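Local coordinates for protein beta-fructofuranosidase, insoluble isoenzyme CWINV1 (Arabidopsis thaliana, PDB 2OXB) that hydrolyses sucrose and 1-kestose, and less readily neokestose and levan, by releasing their terminal beta-D-fructofuranoside units in the plant cell wall, at residues D55-D60 and N532-S537; I289-T294 and T313-I318. The protein carries 1 engineered substitution. One frame throughout, in Å; residues are numbered along the deposited sequence.

Contact 1: D55-D60 and N532-S537; sequences DLINWD and NSAQIS
Q535, at the centre of an inverse gamma turn close to the chain's last residue, meets N58 and W59, more than 470 residues earlier, through the two polar groups of its own backbone. In this family 32 fold, a five-bladed beta-propeller followed by a beta-sandwich, the 55-60 loop joins propeller strands 47-53 and 60-66, while 532-537 is the tail running back from the last sandwich strand. The firmer bond is W59 N to Q535 O, 2.8 Å long. The other is weak: Q535 N reaches N58 OD1 at 3.5 Å. In the asparagine CG lies anti to the carbonyl carbon (chi1 -52°), which carries the amide to the side of the tail, and its OD1 also comes up to A534 CA. An Asx motif shapes the loop behind it, for D55 OD1 takes the N-H of N58 at 3.2 Å, from above the carboxylate plane, and more weakly that of I57. An aspartate suits this place because its short side chain lets one carboxylate oxygen accept from backbone N-H groups just ahead of it in the chain. The apolar part is small: I57 CG2 rests on A534 CB at 3.7 Å, and alanine, with only CB, lets the tail lie close to the loop. A534 also bonds by its backbone to G7. At the terminus, the hydroxyl of S537 turns back, OG giving a bond to I536 O at 2.6 Å.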
loop_
_atom_site.group_PDB
_atom_site.type_symbol
_atom_site.label_atom_id
_atom_site.label_comp_id
_atom_site.label_asym_id
_atom_site.label_seq_id
_atom_site.Cartn_x
_atom_site.Cartn_y
_atom_site.Cartn_z
ATOM N N ASP A 55 -4.129 -14.483 11.596
ATOM C CA ASP A 55 -3.147 -14.744 10.551
ATOM C C ASP A 55 -3.160 -13.671 9.456
ATOM O O ASP A 55 -2.612 -13.870 8.361
ATOM C CB ASP A 55 -3.425 -16.114 9.938
ATOM C CG ASP A 55 -4.898 -16.333 9.658
ATOM O OD1 ASP A 55 -5.657 -15.340 9.753
ATOM O OD2 ASP A 55 -5.295 -17.486 9.348
ATOM N N LEU A 56 -3.788 -12.540 9.766
ATOM C CA LEU A 56 -3.903 -11.428 8.835
ATOM C C LEU A 56 -4.501 -11.847 7.498
ATOM O O LEU A 56 -4.267 -11.204 6.475
ATOM C CB LEU A 56 -2.538 -10.781 8.594
ATOM C CG LEU A 56 -1.923 -9.906 9.692
ATOM C CD1 LEU A 56 -0.504 -9.539 9.284
ATOM C CD2 LEU A 56 -2.761 -8.654 9.923
ATOM N N ILE A 57 -5.275 -12.923 7.502
ATOM C CA ILE A 57 -5.875 -13.393 6.268
ATOM C C ILE A 57 -7.360 -13.615 6.462
ATOM O O ILE A 57 -8.173 -13.135 5.665
ATOM C CB ILE A 57 -5.222 -14.712 5.790
ATOM C CG1 ILE A 57 -3.696 -14.541 5.704
ATOM C CG2 ILE A 57 -5.795 -15.108 4.442
ATOM C CD1 ILE A 57 -3.225 -13.545 4.673
ATOM N N ASN A 58 -7.704 -14.346 7.524
ATOM C CA ASN A 58 -9.098 -14.641 7.856
ATOM C C ASN A 58 -9.584 -13.605 8.858
ATOM O O ASN A 58 -8.986 -13.428 9.924
ATOM C CB ASN A 58 -9.238 -16.027 8.486
ATOM C CG ASN A 58 -8.594 -17.117 7.665
ATOM O OD1 ASN A 58 -8.801 -17.218 6.457
ATOM N ND2 ASN A 58 -7.818 -17.955 8.325
ATOM N N TRP A 59 -10.683 -12.940 8.518
ATOM C CA TRP A 59 -11.238 -11.908 9.379
ATOM C C TRP A 59 -12.653 -12.150 9.882
ATOM O O TRP A 59 -13.561 -12.497 9.116
ATOM C CB TRP A 59 -11.150 -10.550 8.672
ATOM C CG TRP A 59 -9.724 -10.227 8.292
ATOM C CD1 TRP A 59 -9.016 -10.743 7.240
ATOM C CD2 TRP A 59 -8.805 -9.406 9.027
ATOM N NE1 TRP A 59 -7.720 -10.304 7.282
ATOM C CE2 TRP A 59 -7.559 -9.485 8.371
ATOM C CE3 TRP A 59 -8.910 -8.626 10.184
ATOM C CZ2 TRP A 59 -6.429 -8.800 8.823
ATOM C CZ3 TRP A 59 -7.789 -7.947 10.637
ATOM C CH2 TRP A 59 -6.562 -8.042 9.960
ATOM N N ASP A 60 -12.808 -11.977 11.193
ATOM C CA ASP A 60 -14.083 -12.130 11.881
ATOM C C ASP A 60 -14.625 -10.711 12.085
ATOM O O ASP A 60 -13.907 -9.837 12.566
ATOM C CB ASP A 60 -13.883 -12.819 13.248
ATOM C CG ASP A 60 -13.434 -14.278 13.128
ATOM O OD1 ASP A 60 -12.273 -14.537 12.757
ATOM O OD2 ASP A 60 -14.253 -15.174 13.412
ATOM N N ASN A 532 -7.260 -20.903 -2.574
ATOM C CA ASN A 532 -8.545 -21.128 -1.927
ATOM C C ASN A 532 -9.010 -19.817 -1.323
ATOM O O ASN A 532 -8.238 -18.858 -1.200
ATOM C CB ASN A 532 -8.415 -22.154 -0.804
ATOM C CG ASN A 532 -8.002 -23.518 -1.305
ATOM O OD1 ASN A 532 -7.459 -24.324 -0.556
ATOM N ND2 ASN A 532 -8.272 -23.789 -2.578
ATOM N N SER A 533 -10.274 -19.789 -0.923
ATOM C CA SER A 533 -10.860 -18.594 -0.340
ATOM C C SER A 533 -10.473 -18.372 1.109
ATOM O O SER A 533 -10.118 -19.303 1.835
ATOM C CB SER A 533 -12.385 -18.649 -0.453
ATOM O OG SER A 533 -12.787 -18.534 -1.807
ATOM N N ALA A 534 -10.527 -17.114 1.519
ATOM C CA ALA A 534 -10.214 -16.751 2.886
ATOM C C ALA A 534 -11.523 -16.250 3.477
ATOM O O ALA A 534 -12.316 -15.601 2.787
ATOM C CB ALA A 534 -9.148 -15.662 2.913
ATOM N N GLN A 535 -11.756 -16.569 4.746
ATOM C CA GLN A 535 -12.981 -16.170 5.441
ATOM C C GLN A 535 -12.995 -14.676 5.748
ATOM O O GLN A 535 -12.536 -14.241 6.803
ATOM C CB GLN A 535 -13.132 -16.988 6.734
ATOM C CG GLN A 535 -12.705 -18.446 6.571
ATOM C CD GLN A 535 -13.379 -19.390 7.540
ATOM O OE1 GLN A 535 -13.125 -20.596 7.510
ATOM N NE2 GLN A 535 -14.247 -18.857 8.397
ATOM N N ILE A 536 -13.534 -13.906 4.806
ATOM C CA ILE A 536 -13.628 -12.454 4.926
ATOM C C ILE A 536 -15.061 -11.989 5.219
ATOM O O ILE A 536 -16.024 -12.524 4.662
ATOM C CB ILE A 536 -13.138 -11.743 3.620
ATOM C CG1 ILE A 536 -13.863 -12.332 2.394
ATOM C CG2 ILE A 536 -11.630 -11.869 3.491
ATOM C CD1 ILE A 536 -13.548 -11.635 1.061
ATOM N N SER A 537 -15.177 -10.994 6.099
ATOM C CA SER A 537 -16.457 -10.399 6.493
ATOM C C SER A 537 -16.197 -9.128 7.302
ATOM O O SER A 537 -16.897 -8.131 7.148
ATOM C CB SER A 537 -17.290 -11.380 7.334
ATOM O OG SER A 537 -17.843 -12.418 6.540
#

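Contact 2: I289-T294 and T313-I318; sequences ILWGWT and TIPRKI
P315 is the bump of this contact, and the hollow it fills lies between I289 and W291, two residues apart on strand 287-291. Its CG sits over one face of the indole, 3.5 Å from the centroid of the six-membered ring and only 15° off the normal, a CH-pi contact; CH2 of W291 is the ring atom nearest to it. The neighbouring ring atom, CB, meets I289 CG2 at 3.4 Å. Proline is well suited here, being compact, rigid and rich in C-H groups that lie well on an electron-rich ring. W59 meets the indole too, so an alanine in place of W291 would probably leave CG of P315 without its aromatic face and W59 without a neighbour, opening a gap beside both.

The second hollow is on the opposite face of this antiparallel sheet. L290, with CG anti to its backbone N (chi1 178°), spreads its fork over the neighbouring strand: CD1 lies against I318 CG2 at 3.5 Å, crossing that side chain at about a right angle, and CD2 against R316 CD at 3.6 Å. R316 N bonds to L290 O at 2.9 Å; the return bond is modelled too short for its length to be relied on.

Farther along, G292 O takes two bonds from one residue, from T313 N at 2.9 Å and T313 OG1 at 2.7 Å. The R316 chain is bent at chi2, and its NH1 bonds to a lone pair of I314 O, while E485 forms a salt bridge with the same nitrogen. Buried polar groups are thus paired within the contact, and the carboxylate of E485 would be expected to balance the charge that the arginine carries into the interior.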
loop_
_atom_site.group_PDB
_atom_site.type_symbol
_atom_site.label_atom_id
_atom_site.label_comp_id
_atom_site.label_asym_id
_atom_site.label_seq_id
_atom_site.Cartn_x
_atom_site.Cartn_y
_atom_site.Cartn_z
ATOM N N ILE A 289 3.902 -4.642 9.477
ATOM C CA ILE A 289 2.885 -4.900 8.462
ATOM C C ILE A 289 2.436 -3.607 7.802
ATOM O O ILE A 289 2.227 -2.600 8.474
ATOM C CB ILE A 289 1.633 -5.571 9.066
ATOM C CG1 ILE A 289 1.901 -7.052 9.370
ATOM C CG2 ILE A 289 0.476 -5.467 8.087
ATOM C CD1 ILE A 289 2.964 -7.323 10.412
ATOM N N LEU A 290 2.257 -3.644 6.489
ATOM C CA LEU A 290 1.843 -2.458 5.760
ATOM C C LEU A 290 0.504 -2.581 5.037
ATOM O O LEU A 290 0.369 -3.324 4.058
ATOM C CB LEU A 290 2.933 -2.076 4.766
ATOM C CG LEU A 290 2.630 -0.874 3.878
ATOM C CD1 LEU A 290 3.914 -0.071 3.695
ATOM C CD2 LEU A 290 2.070 -1.327 2.530
ATOM N N TRP A 291 -0.479 -1.825 5.518
ATOM C CA TRP A 291 -1.816 -1.817 4.930
ATOM C C TRP A 291 -2.041 -0.696 3.920
ATOM O O TRP A 291 -1.638 0.443 4.142
ATOM C CB TRP A 291 -2.885 -1.670 6.002
ATOM C CG TRP A 291 -3.001 -2.793 6.933
ATOM C CD1 TRP A 291 -2.327 -2.961 8.114
ATOM C CD2 TRP A 291 -3.889 -3.902 6.811
ATOM N NE1 TRP A 291 -2.752 -4.110 8.740
ATOM C CE2 TRP A 291 -3.711 -4.708 7.961
ATOM C CE3 TRP A 291 -4.823 -4.297 5.840
ATOM C CZ2 TRP A 291 -4.440 -5.889 8.170
ATOM C CZ3 TRP A 291 -5.548 -5.471 6.043
ATOM C CH2 TRP A 291 -5.351 -6.252 7.203
ATOM N N GLY A 292 -2.722 -1.032 2.826
ATOM C CA GLY A 292 -3.023 -0.065 1.782
ATOM C C GLY A 292 -4.432 -0.272 1.253
ATOM O O GLY A 292 -4.852 -1.410 1.033
ATOM N N TRP A 293 -5.151 0.829 1.030
ATOM C CA TRP A 293 -6.528 0.774 0.560
ATOM C C TRP A 293 -6.777 0.427 -0.921
ATOM O O TRP A 293 -7.401 -0.595 -1.205
ATOM C CB TRP A 293 -7.257 2.070 0.964
ATOM C CG TRP A 293 -8.543 2.334 0.219
ATOM C CD1 TRP A 293 -9.539 1.438 -0.059
ATOM C CD2 TRP A 293 -8.947 3.579 -0.376
ATOM N NE1 TRP A 293 -10.530 2.045 -0.796
ATOM C CE2 TRP A 293 -10.195 3.359 -1.002
ATOM C CE3 TRP A 293 -8.371 4.860 -0.439
ATOM C CZ2 TRP A 293 -10.882 4.369 -1.684
ATOM C CZ3 TRP A 293 -9.053 5.869 -1.119
ATOM C CH2 TRP A 293 -10.302 5.613 -1.734
ATOM N N THR A 294 -6.318 1.224 -1.875
ATOM C CA THR A 294 -6.577 0.876 -3.288
ATOM C C THR A 294 -8.012 1.117 -3.763
ATOM O O THR A 294 -8.924 0.318 -3.526
ATOM C CB THR A 294 -6.235 -0.609 -3.609
ATOM O OG1 THR A 294 -4.816 -0.779 -3.637
ATOM C CG2 THR A 294 -6.794 -1.015 -4.972
ATOM N N THR A 313 -5.656 -4.121 0.250
ATOM C CA THR A 313 -4.560 -4.906 -0.275
ATOM C C THR A 313 -3.976 -5.796 0.817
ATOM O O THR A 313 -4.021 -5.461 2.008
ATOM C CB THR A 313 -3.449 -4.009 -0.795
ATOM O OG1 THR A 313 -3.000 -3.156 0.265
ATOM C CG2 THR A 313 -3.951 -3.180 -1.944
ATOM N N ILE A 314 -3.413 -6.925 0.403
ATOM C CA ILE A 314 -2.822 -7.851 1.347
ATOM C C ILE A 314 -1.772 -7.149 2.184
ATOM O O ILE A 314 -0.913 -6.437 1.662
ATOM C CB ILE A 314 -2.151 -9.053 0.646
ATOM C CG1 ILE A 314 -1.575 -9.991 1.701
ATOM C CG2 ILE A 314 -1.033 -8.565 -0.273
ATOM C CD1 ILE A 314 -0.668 -11.041 1.132
ATOM N N PRO A 315 -1.832 -7.345 3.506
ATOM C CA PRO A 315 -0.863 -6.716 4.400
ATOM C C PRO A 315 0.536 -7.016 3.891
ATOM O O PRO A 315 0.863 -8.157 3.638
ATOM C CB PRO A 315 -1.168 -7.376 5.742
ATOM C CG PRO A 315 -2.661 -7.591 5.666
ATOM C CD PRO A 315 -2.808 -8.151 4.265
ATOM N N ARG A 316 1.349 -5.988 3.702
ATOM C CA ARG A 316 2.706 -6.198 3.218
ATOM C C ARG A 316 3.680 -6.070 4.373
ATOM O O ARG A 316 3.354 -5.520 5.425
ATOM C CB ARG A 316 3.075 -5.166 2.121
ATOM C CG ARG A 316 2.445 -5.377 0.713
ATOM C CD ARG A 316 1.965 -4.047 0.109
ATOM N NE ARG A 316 1.645 -4.033 -1.337
ATOM C CZ ARG A 316 0.838 -4.889 -1.971
ATOM N NH1 ARG A 316 0.242 -5.885 -1.312
ATOM N NH2 ARG A 316 0.596 -4.721 -3.267
ATOM N N LYS A 317 4.872 -6.613 4.173
ATOM C CA LYS A 317 5.929 -6.507 5.161
ATOM C C LYS A 317 6.960 -5.606 4.507
ATOM O O LYS A 317 7.432 -5.906 3.417
ATOM C CB LYS A 317 6.551 -7.875 5.454
ATOM C CG LYS A 317 7.667 -7.846 6.501
ATOM C CD LYS A 317 8.516 -9.132 6.523
ATOM C CE LYS A 317 9.668 -9.006 7.549
ATOM N NZ LYS A 317 10.654 -10.134 7.589
ATOM N N ILE A 318 7.295 -4.491 5.145
ATOM C CA ILE A 318 8.284 -3.579 4.577
ATOM C C ILE A 318 9.560 -3.497 5.423
ATOM O O ILE A 318 9.607 -3.971 6.563
ATOM C CB ILE A 318 7.699 -2.152 4.388
ATOM C CG1 ILE A 318 7.047 -1.638 5.677
ATOM C CG2 ILE A 318 6.678 -2.176 3.304
ATOM C CD1 ILE A 318 7.975 -0.837 6.556
#

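Contact 2 is core, with every touching residue buried near the middle of the chain; contact 1 lies about 15 Å away, centre to centre, and is only partly buried, with Q535 exposed. Contact 1 ties the chain's end to a propeller loop by one backbone bond, a weak bond to an asparagine side chain and one small apolar touch, whereas contact 2 joins neighbouring strands of one sheet by strand pairing and larger apolar surfaces. The 55-60 loop is common ground: the W59 ring, turned from the tail, packs its CZ2 at 3.2 Å from W291 CH2, and L56 CD1 lies 3.5 Å from I289 CG1. Tail, loop and sheet therefore follow one another from the surface inward.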